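Local coordinates for protein ethylbenzene dehydrogenase beta-subunit (Aromatoleum aromaticum, PDB 2IVF) that holds three iron/sulfur (SF4) clusters and one Fe3-S4 cluster, as an iron-sulfur subunit that probably relays electrons within a three-chain assembly, at residues I199-P203 with V204-S208; P46-E49 with H50-W53; G186-H189 with C190-A193; K210-L213 with C214-R217. All blocks are in the same frame, centred on the assembly; numbering follows the deposited sequence.

Interaction 1 (I199-P203 with V204-S208)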
loop_
_atom_site.group_PDB
_atom_site.type_symbol
_atom_site.label_atom_id
_atom_site.label_comp_id
_atom_site.label_asym_id
_atom_site.label_seq_id
_atom_site.Cartn_x
_atom_site.Cartn_y
_atom_site.Cartn_z
ATOM N N ILE B 199 -19.338 -18.514 -3.440
ATOM C CA ILE B 199 -20.141 -18.247 -4.627
ATOM C C ILE B 199 -20.932 -16.997 -4.316
ATOM O O ILE B 199 -21.414 -16.832 -3.182
ATOM C CB ILE B 199 -21.142 -19.381 -4.957
ATOM C CG1 ILE B 199 -20.472 -20.734 -5.059
ATOM C CG2 ILE B 199 -21.872 -19.087 -6.257
ATOM C CD1 ILE B 199 -21.374 -21.855 -5.750
ATOM N N TYR B 200 -21.081 -16.137 -5.332
ATOM C CA TYR B 200 -21.549 -14.771 -5.190
ATOM C C TYR B 200 -22.616 -14.446 -6.235
ATOM O O TYR B 200 -22.408 -14.638 -7.423
ATOM C CB TYR B 200 -20.396 -13.764 -5.376
ATOM C CG TYR B 200 -19.203 -14.045 -4.507
ATOM C CD1 TYR B 200 -19.109 -13.487 -3.247
ATOM C CD2 TYR B 200 -18.231 -14.949 -4.907
ATOM C CE1 TYR B 200 -18.034 -13.813 -2.397
ATOM C CE2 TYR B 200 -17.159 -15.274 -4.074
ATOM C CZ TYR B 200 -17.054 -14.703 -2.835
ATOM O OH TYR B 200 -15.994 -15.012 -2.003
ATOM N N PHE B 201 -23.729 -13.901 -5.787
ATOM C CA PHE B 201 -24.788 -13.533 -6.683
ATOM C C PHE B 201 -24.395 -12.310 -7.488
ATOM O O PHE B 201 -23.846 -11.359 -6.945
ATOM C CB PHE B 201 -26.055 -13.231 -5.912
ATOM C CG PHE B 201 -27.258 -13.045 -6.773
ATOM C CD1 PHE B 201 -27.615 -13.995 -7.732
ATOM C CD2 PHE B 201 -28.066 -11.944 -6.600
ATOM C CE1 PHE B 201 -28.722 -13.811 -8.506
ATOM C CE2 PHE B 201 -29.194 -11.774 -7.346
ATOM C CZ PHE B 201 -29.530 -12.711 -8.313
ATOM N N ASN B 202 -24.700 -12.362 -8.780
ATOM C CA ASN B 202 -24.565 -11.218 -9.700
ATOM C C ASN B 202 -25.996 -10.735 -9.961
ATOM O O ASN B 202 -26.769 -11.378 -10.663
ATOM C CB ASN B 202 -23.863 -11.663 -10.973
ATOM C CG ASN B 202 -23.733 -10.574 -12.001
ATOM O OD1 ASN B 202 -24.567 -9.685 -12.084
ATOM N ND2 ASN B 202 -22.667 -10.639 -12.799
ATOM N N PRO B 203 -26.378 -9.629 -9.330
ATOM C CA PRO B 203 -27.730 -9.124 -9.436
ATOM C C PRO B 203 -28.063 -8.509 -10.769
ATOM O O PRO B 203 -29.213 -8.206 -11.002
ATOM C CB PRO B 203 -27.803 -8.078 -8.326
ATOM C CG PRO B 203 -26.458 -7.662 -8.095
ATOM C CD PRO B 203 -25.547 -8.795 -8.458
ATOM N N VAL B 204 -27.059 -8.286 -11.619
ATOM C CA VAL B 204 -27.275 -7.825 -12.982
ATOM C C VAL B 204 -27.646 -8.986 -13.918
ATOM O O VAL B 204 -28.698 -8.965 -14.572
ATOM C CB VAL B 204 -26.041 -7.042 -13.455
ATOM C CG1 VAL B 204 -26.203 -6.553 -14.860
ATOM C CG2 VAL B 204 -25.852 -5.810 -12.503
ATOM N N SER B 205 -26.798 -9.999 -13.990
ATOM C CA SER B 205 -27.141 -11.209 -14.741
ATOM C C SER B 205 -28.200 -12.050 -14.036
ATOM O O SER B 205 -28.871 -12.844 -14.675
ATOM C CB SER B 205 -25.895 -12.066 -14.949
ATOM O OG SER B 205 -25.297 -12.409 -13.699
ATOM N N GLN B 206 -28.311 -11.901 -12.729
ATOM C CA GLN B 206 -29.150 -12.756 -11.906
ATOM C C GLN B 206 -28.710 -14.202 -11.995
ATOM O O GLN B 206 -29.506 -15.128 -12.002
ATOM C CB GLN B 206 -30.611 -12.553 -12.244
ATOM C CG GLN B 206 -31.095 -11.171 -11.805
ATOM C CD GLN B 206 -32.520 -10.929 -12.181
ATOM O OE1 GLN B 206 -33.433 -11.393 -11.502
ATOM N NE2 GLN B 206 -32.733 -10.210 -13.294
ATOM N N THR B 207 -27.402 -14.370 -12.069
ATOM C CA THR B 207 -26.771 -15.673 -11.931
ATOM C C THR B 207 -25.786 -15.473 -10.800
ATOM O O THR B 207 -25.585 -14.341 -10.336
ATOM C CB THR B 207 -25.968 -16.071 -13.203
ATOM O OG1 THR B 207 -24.915 -15.109 -13.395
ATOM C CG2 THR B 207 -26.872 -16.180 -14.457
ATOM N N SER B 208 -25.250 -16.583 -10.327
ATOM C CA SER B 208 -24.160 -16.565 -9.393
ATOM C C SER B 208 -22.837 -16.897 -10.094
ATOM O O SER B 208 -22.776 -17.622 -11.090
ATOM C CB SER B 208 -24.438 -17.524 -8.236
ATOM O OG SER B 208 -25.563 -17.082 -7.473
#

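Interaction 2 (P46-E49 with H50-W53). With SF4 (iron/sulfur cluster), chain U.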
loop_
_atom_site.group_PDB
_atom_site.type_symbol
_atom_site.label_atom_id
_atom_site.label_comp_id
_atom_site.label_asym_id
_atom_site.label_seq_id
_atom_site.Cartn_x
_atom_site.Cartn_y
_atom_site.Cartn_z
ATOM N N PRO B 46 -20.388 -5.198 -14.640
ATOM C CA PRO B 46 -21.599 -4.857 -13.863
ATOM C C PRO B 46 -22.185 -6.084 -13.164
ATOM O O PRO B 46 -22.332 -7.145 -13.777
ATOM C CB PRO B 46 -22.564 -4.306 -14.924
ATOM C CG PRO B 46 -21.690 -3.832 -16.029
ATOM C CD PRO B 46 -20.449 -4.663 -16.012
ATOM N N GLY B 47 -22.470 -5.947 -11.885
ATOM C CA GLY B 47 -22.984 -7.042 -11.105
ATOM C C GLY B 47 -21.938 -7.926 -10.439
ATOM O O GLY B 47 -22.309 -8.799 -9.691
ATOM N N THR B 48 -20.637 -7.694 -10.685
ATOM C CA THR B 48 -19.533 -8.475 -10.050
ATOM C C THR B 48 -18.655 -7.614 -9.117
ATOM O O THR B 48 -17.728 -8.107 -8.486
ATOM C CB THR B 48 -18.608 -9.063 -11.113
ATOM O OG1 THR B 48 -17.903 -7.994 -11.776
ATOM C CG2 THR B 48 -19.414 -9.941 -12.168
ATOM N N GLU B 49 -18.963 -6.322 -9.044
ATOM C CA GLU B 49 -18.076 -5.364 -8.396
ATOM C C GLU B 49 -17.861 -5.645 -6.931
ATOM O O GLU B 49 -16.787 -5.397 -6.412
ATOM C CB GLU B 49 -18.646 -3.945 -8.553
ATOM C CG GLU B 49 -18.775 -3.485 -9.974
ATOM C CD GLU B 49 -20.197 -3.496 -10.491
ATOM O OE1 GLU B 49 -20.995 -4.389 -10.094
ATOM O OE2 GLU B 49 -20.499 -2.594 -11.299
ATOM N N HIS B 50 -18.884 -6.158 -6.257
ATOM C CA HIS B 50 -18.758 -6.591 -4.883
ATOM C C HIS B 50 -17.983 -7.895 -4.691
ATOM O O HIS B 50 -17.688 -8.239 -3.577
ATOM C CB HIS B 50 -20.128 -6.807 -4.267
ATOM C CG HIS B 50 -20.933 -7.900 -4.916
ATOM N ND1 HIS B 50 -21.504 -7.758 -6.159
ATOM C CD2 HIS B 50 -21.205 -9.169 -4.518
ATOM C CE1 HIS B 50 -22.143 -8.879 -6.477
ATOM N NE2 HIS B 50 -21.997 -9.742 -5.488
ATOM N N MET B 51 -17.763 -8.657 -5.763
ATOM C CA MET B 51 -17.193 -9.976 -5.622
ATOM C C MET B 51 -15.701 -9.892 -5.502
ATOM O O MET B 51 -15.026 -9.319 -6.380
ATOM C CB MET B 51 -17.520 -10.816 -6.833
ATOM C CG MET B 51 -18.991 -10.925 -7.162
ATOM S SD MET B 51 -19.199 -11.914 -8.664
ATOM C CE MET B 51 -20.997 -11.935 -8.850
ATOM N N ARG B 52 -15.181 -10.474 -4.425
ATOM C CA ARG B 52 -13.744 -10.658 -4.231
ATOM C C ARG B 52 -13.486 -12.129 -4.210
ATOM O O ARG B 52 -13.368 -12.757 -3.151
ATOM C CB ARG B 52 -13.265 -9.972 -2.933
ATOM C CG ARG B 52 -13.150 -8.478 -3.059
ATOM C CD ARG B 52 -14.480 -7.804 -2.730
ATOM N NE ARG B 52 -14.373 -6.345 -2.801
ATOM C CZ ARG B 52 -15.359 -5.530 -2.486
ATOM N NH1 ARG B 52 -16.528 -6.020 -2.128
ATOM N NH2 ARG B 52 -15.200 -4.218 -2.537
ATOM N N TRP B 53 -13.441 -12.695 -5.407
ATOM C CA TRP B 53 -13.248 -14.137 -5.564
ATOM C C TRP B 53 -11.957 -14.516 -4.874
ATOM O O TRP B 53 -11.915 -15.511 -4.191
ATOM C CB TRP B 53 -13.187 -14.552 -7.009
ATOM C CG TRP B 53 -14.408 -14.336 -7.822
ATOM C CD1 TRP B 53 -15.683 -14.063 -7.390
ATOM C CD2 TRP B 53 -14.494 -14.487 -9.244
ATOM N NE1 TRP B 53 -16.526 -14.019 -8.446
ATOM C CE2 TRP B 53 -15.837 -14.286 -9.599
ATOM C CE3 TRP B 53 -13.559 -14.790 -10.247
ATOM C CZ2 TRP B 53 -16.265 -14.316 -10.912
ATOM C CZ3 TRP B 53 -13.978 -14.863 -11.530
ATOM C CH2 TRP B 53 -15.331 -14.636 -11.867
HETATM FE FE1 SF4 U . -9.851 -17.656 -8.793
HETATM FE FE2 SF4 U . -9.640 -15.068 -9.194
HETATM FE FE3 SF4 U . -7.542 -16.436 -8.218
HETATM FE FE4 SF4 U . -8.194 -16.762 -10.808
HETATM S S1 SF4 U . -7.419 -14.835 -9.834
HETATM S S2 SF4 U . -7.783 -18.441 -9.327
HETATM S S3 SF4 U . -10.512 -16.557 -10.725
HETATM S S4 SF4 U . -9.613 -16.070 -7.186
#

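Interaction 3 (G186-H189 with C190-A193). With F3S (Fe3-s4 cluster), chain R; HEM (protoporphyrin IX containing Fe), chain X; GOL (glycerol), chain C.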
loop_
_atom_site.group_PDB
_atom_site.type_symbol
_atom_site.label_atom_id
_atom_site.label_comp_id
_atom_site.label_asym_id
_atom_site.label_seq_id
_atom_site.Cartn_x
_atom_site.Cartn_y
_atom_site.Cartn_z
ATOM N N GLY B 186 -29.994 -18.238 -10.902
ATOM C CA GLY B 186 -29.842 -17.379 -9.735
ATOM C C GLY B 186 -30.658 -17.843 -8.520
ATOM O O GLY B 186 -31.060 -17.032 -7.676
ATOM N N HIS B 187 -30.936 -19.148 -8.424
ATOM C CA HIS B 187 -31.664 -19.665 -7.267
ATOM C C HIS B 187 -30.913 -19.443 -5.950
ATOM O O HIS B 187 -31.509 -19.330 -4.882
ATOM C CB HIS B 187 -31.961 -21.162 -7.422
ATOM C CG HIS B 187 -32.880 -21.509 -8.549
ATOM N ND1 HIS B 187 -33.911 -20.690 -8.973
ATOM C CD2 HIS B 187 -32.990 -22.657 -9.268
ATOM C CE1 HIS B 187 -34.581 -21.305 -9.933
ATOM N NE2 HIS B 187 -34.053 -22.505 -10.122
ATOM N N ARG B 188 -29.588 -19.422 -6.006
ATOM C CA ARG B 188 -28.734 -19.144 -4.814
ATOM C C ARG B 188 -28.791 -20.177 -3.667
ATOM O O ARG B 188 -28.280 -19.938 -2.569
ATOM C CB ARG B 188 -28.990 -17.728 -4.318
ATOM C CG ARG B 188 -28.369 -16.691 -5.223
ATOM C CD ARG B 188 -28.996 -15.333 -4.871
ATOM N NE ARG B 188 -30.252 -15.131 -5.549
ATOM C CZ ARG B 188 -31.071 -14.109 -5.330
ATOM N NH1 ARG B 188 -30.792 -13.180 -4.427
ATOM N NH2 ARG B 188 -32.169 -14.019 -6.044
ATOM N N HIS B 189 -29.281 -21.377 -3.956
ATOM C CA HIS B 189 -29.142 -22.488 -2.997
ATOM C C HIS B 189 -27.673 -22.811 -2.803
ATOM O O HIS B 189 -27.239 -23.092 -1.679
ATOM C CB HIS B 189 -29.893 -23.727 -3.500
ATOM C CG HIS B 189 -31.318 -23.462 -3.786
ATOM N ND1 HIS B 189 -32.198 -23.064 -2.807
ATOM C CD2 HIS B 189 -32.034 -23.550 -4.929
ATOM C CE1 HIS B 189 -33.393 -22.894 -3.347
ATOM N NE2 HIS B 189 -33.322 -23.189 -4.629
ATOM N N CYS B 190 -26.909 -22.732 -3.897
ATOM C CA CYS B 190 -25.459 -22.976 -3.900
ATOM C C CYS B 190 -24.761 -22.038 -2.985
ATOM O O CYS B 190 -23.833 -22.417 -2.293
ATOM C CB CYS B 190 -24.882 -22.810 -5.307
ATOM S SG CYS B 190 -25.213 -21.144 -6.036
ATOM N N VAL B 191 -25.192 -20.787 -2.981
ATOM C CA VAL B 191 -24.584 -19.800 -2.096
ATOM C C VAL B 191 -24.779 -20.148 -0.611
ATOM O O VAL B 191 -23.829 -20.066 0.199
ATOM C CB VAL B 191 -25.140 -18.386 -2.371
ATOM C CG1 VAL B 191 -24.453 -17.371 -1.477
ATOM C CG2 VAL B 191 -24.948 -18.010 -3.849
ATOM N N GLU B 192 -25.994 -20.531 -0.252
ATOM C CA GLU B 192 -26.295 -20.945 1.107
ATOM C C GLU B 192 -25.539 -22.239 1.495
ATOM O O GLU B 192 -25.103 -22.418 2.631
ATOM C CB GLU B 192 -27.817 -21.190 1.247
ATOM C CG GLU B 192 -28.714 -19.973 0.978
ATOM C CD GLU B 192 -30.183 -20.341 0.779
ATOM O OE1 GLU B 192 -30.516 -21.531 0.718
ATOM O OE2 GLU B 192 -30.993 -19.428 0.667
ATOM N N ALA B 193 -25.416 -23.145 0.528
ATOM C CA ALA B 193 -24.763 -24.425 0.719
ATOM C C ALA B 193 -23.240 -24.368 0.852
ATOM O O ALA B 193 -22.668 -25.213 1.507
ATOM C CB ALA B 193 -25.142 -25.366 -0.427
HETATM FE FE1 F3S R . -27.423 -20.734 -10.128
HETATM FE FE3 F3S R . -27.998 -23.133 -9.144
HETATM FE FE4 F3S R . -26.772 -21.458 -7.627
HETATM S S1 F3S R . -29.301 -21.835 -10.431
HETATM S S2 F3S R . -27.392 -19.420 -8.335
HETATM S S3 F3S R . -26.038 -22.290 -9.540
HETATM S S4 F3S R . -28.389 -22.825 -6.973
HETATM C CHA HEM X . -38.957 -24.868 -10.712
HETATM C CHB HEM X . -43.661 -24.279 -11.666
HETATM C CHC HEM X . -44.903 -27.826 -8.606
HETATM C CHD HEM X . -40.200 -28.287 -7.538
HETATM C C1A HEM X . -40.138 -24.428 -11.234
HETATM C C2A HEM X . -40.264 -23.413 -12.238
HETATM C C3A HEM X . -41.569 -23.255 -12.510
HETATM C C4A HEM X . -42.295 -24.161 -11.671
HETATM C CMA HEM X . -42.207 -22.277 -13.516
HETATM C CAA HEM X . -39.061 -22.682 -12.867
HETATM C CBA HEM X . -38.554 -21.604 -11.931
HETATM C CGA HEM X . -37.404 -20.924 -12.611
HETATM O O1A HEM X . -37.039 -21.297 -13.761
HETATM O O2A HEM X . -36.848 -19.996 -11.997
HETATM C C1B HEM X . -44.409 -25.137 -10.901
HETATM C C2B HEM X . -45.852 -25.177 -10.853
HETATM C C3B HEM X . -46.200 -26.158 -10.012
HETATM C C4B HEM X . -44.993 -26.774 -9.505
HETATM C CMB HEM X . -46.771 -24.212 -11.631
HETATM C CAB HEM X . -47.621 -26.569 -9.610
HETATM C CBB HEM X . -47.949 -27.836 -9.380
HETATM C C1C HEM X . -43.735 -28.222 -8.006
HETATM C C2C HEM X . -43.626 -29.072 -6.838
HETATM C C3C HEM X . -42.305 -29.171 -6.559
HETATM C C4C HEM X . -41.577 -28.371 -7.517
HETATM C CMC HEM X . -44.817 -29.748 -6.114
HETATM C CAC HEM X . -41.589 -29.967 -5.448
HETATM C CBC HEM X . -42.052 -31.148 -5.042
HETATM C C1D HEM X . -39.449 -27.457 -8.302
HETATM C C2D HEM X . -38.008 -27.444 -8.254
HETATM C C3D HEM X . -37.617 -26.362 -9.261
HETATM C C4D HEM X . -38.862 -25.848 -9.777
HETATM C CMD HEM X . -37.100 -28.356 -7.382
HETATM C CAD HEM X . -36.232 -25.869 -9.681
HETATM C CBD HEM X . -35.842 -26.568 -10.974
HETATM C CGD HEM X . -35.043 -25.680 -11.872
HETATM O O1D HEM X . -34.360 -26.239 -12.765
HETATM O O2D HEM X . -35.107 -24.442 -11.709
HETATM N NA HEM X . -41.396 -24.873 -10.903
HETATM N NB HEM X . -43.924 -26.130 -10.084
HETATM N NC HEM X . -42.470 -27.799 -8.398
HETATM N ND HEM X . -39.923 -26.506 -9.201
HETATM FE FE HEM X . -41.930 -26.347 -9.676
HETATM C C1 GOL C . -32.929 -24.983 2.730
HETATM O O1 GOL C . -31.628 -25.481 2.900
HETATM C C2 GOL C . -32.908 -23.680 1.954
HETATM O O2 GOL C . -34.132 -22.990 2.133
HETATM C C3 GOL C . -32.626 -23.923 0.471
HETATM O O3 GOL C . -32.522 -22.692 -0.216
HETATM O O HOH W 1 -28.993 -24.415 0.053
#

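Interaction 4 (K210-L213 with C214-R217). With SF4 (iron/sulfur cluster), chain U.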
loop_
_atom_site.group_PDB
_atom_site.type_symbol
_atom_site.label_atom_id
_atom_site.label_comp_id
_atom_site.label_asym_id
_atom_site.label_seq_id
_atom_site.Cartn_x
_atom_site.Cartn_y
_atom_site.Cartn_z
ATOM N N LYS B 210 -18.301 -17.164 -9.363
ATOM C CA LYS B 210 -17.312 -17.631 -8.437
ATOM C C LYS B 210 -15.949 -17.712 -9.136
ATOM O O LYS B 210 -15.833 -17.651 -10.360
ATOM C CB LYS B 210 -17.724 -19.048 -7.965
ATOM C CG LYS B 210 -17.652 -20.104 -9.040
ATOM C CD LYS B 210 -17.997 -21.480 -8.535
ATOM C CE LYS B 210 -16.968 -22.102 -7.634
ATOM N NZ LYS B 210 -15.605 -22.074 -8.245
ATOM N N CYS B 211 -14.933 -17.943 -8.331
ATOM C CA CYS B 211 -13.612 -18.230 -8.844
ATOM C C CYS B 211 -13.676 -19.316 -9.888
ATOM O O CYS B 211 -14.253 -20.368 -9.661
ATOM C CB CYS B 211 -12.711 -18.614 -7.687
ATOM S SG CYS B 211 -11.128 -19.300 -8.058
ATOM N N ILE B 212 -13.100 -19.014 -11.047
ATOM C CA ILE B 212 -13.030 -19.932 -12.191
ATOM C C ILE B 212 -11.645 -20.613 -12.320
ATOM O O ILE B 212 -11.309 -21.223 -13.331
ATOM C CB ILE B 212 -13.435 -19.182 -13.483
ATOM C CG1 ILE B 212 -12.465 -18.028 -13.807
ATOM C CG2 ILE B 212 -14.886 -18.671 -13.307
ATOM C CD1 ILE B 212 -12.591 -17.489 -15.271
ATOM N N LEU B 213 -10.886 -20.557 -11.239
ATOM C CA LEU B 213 -9.478 -20.905 -11.218
ATOM C C LEU B 213 -8.755 -20.385 -12.469
ATOM O O LEU B 213 -7.866 -21.040 -12.991
ATOM C CB LEU B 213 -9.241 -22.399 -11.008
ATOM C CG LEU B 213 -8.321 -22.726 -9.825
ATOM C CD1 LEU B 213 -8.221 -24.241 -9.633
ATOM C CD2 LEU B 213 -6.927 -22.074 -9.958
ATOM N N CYS B 214 -9.099 -19.156 -12.888
ATOM C CA CYS B 214 -8.513 -18.557 -14.087
ATOM C C CYS B 214 -8.390 -19.533 -15.249
ATOM O O CYS B 214 -7.365 -19.555 -15.906
ATOM C CB CYS B 214 -7.125 -18.057 -13.781
ATOM S SG CYS B 214 -7.085 -16.571 -12.786
ATOM N N TYR B 215 -9.414 -20.353 -15.506
ATOM C CA TYR B 215 -9.202 -21.405 -16.462
ATOM C C TYR B 215 -8.761 -20.916 -17.842
ATOM O O TYR B 215 -8.052 -21.655 -18.521
ATOM C CB TYR B 215 -10.402 -22.366 -16.584
ATOM C CG TYR B 215 -11.680 -21.764 -17.137
ATOM C CD1 TYR B 215 -11.869 -21.614 -18.513
ATOM C CD2 TYR B 215 -12.723 -21.382 -16.299
ATOM C CE1 TYR B 215 -13.041 -21.079 -19.029
ATOM C CE2 TYR B 215 -13.930 -20.825 -16.820
ATOM C CZ TYR B 215 -14.068 -20.686 -18.186
ATOM O OH TYR B 215 -15.225 -20.156 -18.743
ATOM N N PRO B 216 -9.212 -19.726 -18.287
ATOM C CA PRO B 216 -8.690 -19.233 -19.574
ATOM C C PRO B 216 -7.142 -19.124 -19.590
ATOM O O PRO B 216 -6.485 -19.328 -20.619
ATOM C CB PRO B 216 -9.318 -17.842 -19.659
ATOM C CG PRO B 216 -10.596 -18.002 -18.929
ATOM C CD PRO B 216 -10.168 -18.748 -17.727
ATOM N N ARG B 217 -6.581 -18.820 -18.440
ATOM C CA ARG B 217 -5.119 -18.694 -18.316
ATOM C C ARG B 217 -4.457 -20.055 -18.148
ATOM O O ARG B 217 -3.513 -20.390 -18.874
ATOM C CB ARG B 217 -4.759 -17.852 -17.105
ATOM C CG ARG B 217 -5.022 -16.387 -17.312
ATOM C CD ARG B 217 -4.951 -15.646 -16.039
ATOM N NE ARG B 217 -3.623 -15.672 -15.348
ATOM C CZ ARG B 217 -2.753 -14.650 -15.283
ATOM N NH1 ARG B 217 -3.001 -13.497 -15.851
ATOM N NH2 ARG B 217 -1.621 -14.766 -14.605
HETATM FE FE1 SF4 U . -9.851 -17.656 -8.793
HETATM FE FE2 SF4 U . -9.640 -15.068 -9.194
HETATM FE FE3 SF4 U . -7.542 -16.436 -8.218
HETATM FE FE4 SF4 U . -8.194 -16.762 -10.808
HETATM S S1 SF4 U . -7.419 -14.835 -9.834
HETATM S S2 SF4 U . -7.783 -18.441 -9.327
HETATM S S3 SF4 U . -10.512 -16.557 -10.725
HETATM S S4 SF4 U . -9.613 -16.070 -7.186
#

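Interaction 1 (I199-P203 with V204-S208)
Phe201 and Ser208 face each other as an antiparallel non-hydrogen-bonded pair, their CA atoms 4.1 Å apart, where the chain folds back on itself as a beta hairpin. Next to this pair, Asn202 N donates to Thr207 O at 2.7 Å. The turn is organised by the side chain of Asn202. Its CG lies anti to the backbone N (chi1 177°), which carries OD1 forward over the turn. There OD1 accepts two backbone N-H groups. Val204 N reaches it at 2.9 Å in the carbonyl plane, and Ser205 N at 3.0 Å from well above that plane. The amide is held at its other end too, because ND2 is bonded to Glu209. Ser205 OG reaches forward and donates to Thr207 OG1 at 2.7 Å. On the other face of the hairpin, the Phe201 ring lies along the returning strand. Its CE1 comes within 3.5 Å of Gln206 C, and Arg188 makes a cation-pi contact with the ring. Gln206 OE1 is hydrogen-bonded to a polar side chain of another protein's chain. Ser208 OG is buried without a hydrogen-bond partner in the model; it sits at the ring edge, near the ring plane, 3.7 Å from Phe201 CD1.

Interaction 2 (P46-E49 with H50-W53)
Thr48 and Met51 form the tight part of this contact, across a type I beta turn. Met51 N donates to Thr48 O at 2.8 Å. The thioether then runs back past Thr48. An extended chain (chi2 178°, chi3 179°) lays Met51 SD beside Thr48 CB, 3.8 Å away, and carries CE on to Gly47 O at 3.5 Å. The two side chains meet at a slant. His50 folds its ring back over the start of the turn. Its CE1 edge meets Gly47 O at 3.2 Å, near the ring plane, while Met51 CG lies over one face toward the rim. Glu49 belongs to the looser, partly exposed side. Its chain bends at chi2, and OE1 accepts Gly47 N at 2.8 Å. Arg52 touches the first half of the turn lightly: Glu49 O lies over the guanidinium face, 4.2 Å from Arg52 CZ. Arg52 NH1 bonds to Asp93 O, and weakly to His50 O. At the far end, Trp53 NE1 makes a weak bond to Met51 SD. The indole edge carries CE3 to 3.6 Å from S3 of an iron/sulfur cluster. This is a beta turn in the loop between helix 33-42 and strand 55-59, which brings Trp53 to the wall of a cluster pocket.

Interaction 3 (G186-H189 with C190-A193)
His189 and Glu192 meet at the start of helix 189-193, around a water and a glycerol, probably from the crystallisation liquor. His189 ND1 donates to glycerol O3 at 2.6 Å, in the plane of its ring. The same O3 lies very close to Glu192 OE1, a doubtful link. The water donates to His189 O and weakly to Glu192 OE1. His189 O also takes Ala193 N at 2.9 Å, as an i to i+4 helix bond. Arg188 O, at the N-cap position, accepts a weak bond from Glu192 N. The Arg188 side chain runs beside Val191, with Arg188 CG 3.9 Å from Val191 CG2. The bend at chi3 (-84°) brings NE back to Gly186 O, 3.0 Å away, in a nearly straight bond within the guanidinium plane. Arg188 NH1 bonds to backbone of another protein's chain. His189 NE2 is hydrogen-bonded to a polar side chain there, and Glu192 OE2 forms a salt bridge with a basic one. His187 NE2 donates to haem O2D at 2.7 Å. Cys190 SG binds iron FE4 of the Fe3-S4 cluster at 2.2 Å, and Arg188 N lies 3.2 Å from cluster sulfur S2. Residues 186-193 touch both cluster and haem propionate, consistent with an electron path.

Interaction 4 (K210-L213 with C214-R217)
Ile212 and Tyr215 pack together in a cysteine-x-x-cysteine loop that wraps an iron/sulfur cluster. Cys214 comes first and is the N-cap of helix 215-218. Its SG binds iron FE4 at 2.3 Å, and its carbonyl O accepts Arg217 N. Leu213 and Cys214 both have positive phi, which turns the chain round the cluster. The other ligand of this loop, Cys211, binds FE1 at 2.2 Å through SG, which also accepts Leu213 N at 3.4 Å. Tyr215 follows. Its N makes a weak bond to Ile212 O. With CG between the backbone N and the carbonyl carbon (chi1 65°), the ring swings back beside Ile212. Tyr215 CD2 meets Ile212 CB at 3.6 Å, and Ile212 O lies at the ring edge. The hydroxyl reaches Glu65 O of the alpha-subunit. Pro216 closes on the tip of the same isoleucine, Pro216 CD to Ile212 CD1 at 3.7 Å, crossing it at about a right angle. Arg217 ends the segment and forms a salt bridge with Glu107 of the alpha-subunit. Lys210 NZ donates to Cys211 O at 2.6 Å. The bond from Leu213 N to Cys211 SG would probably offset part of the sulfur's negative charge and may raise the cluster's potential.

How the interactions relate
Along the chain the order is interaction 2, then 3, 1 and 4. The last three belong to the 4Fe-4S dicluster part of the subunit. Helix 189-193 of interaction 3 leads into strand 199-202 of the hairpin, and strand 207-210 leads on to helix 215-218 of interaction 4. The hairpin lies between its neighbours, with centres about 9 Å from interaction 2 and 10 Å from interaction 3. Interactions 3 and 4 do not touch, and their centres are about 20 Å apart. Interactions 2 and 4 meet at Trp53 and share an iron/sulfur cluster. The four contacts thus join the surroundings of several clusters, from the haem side toward the alpha-subunit.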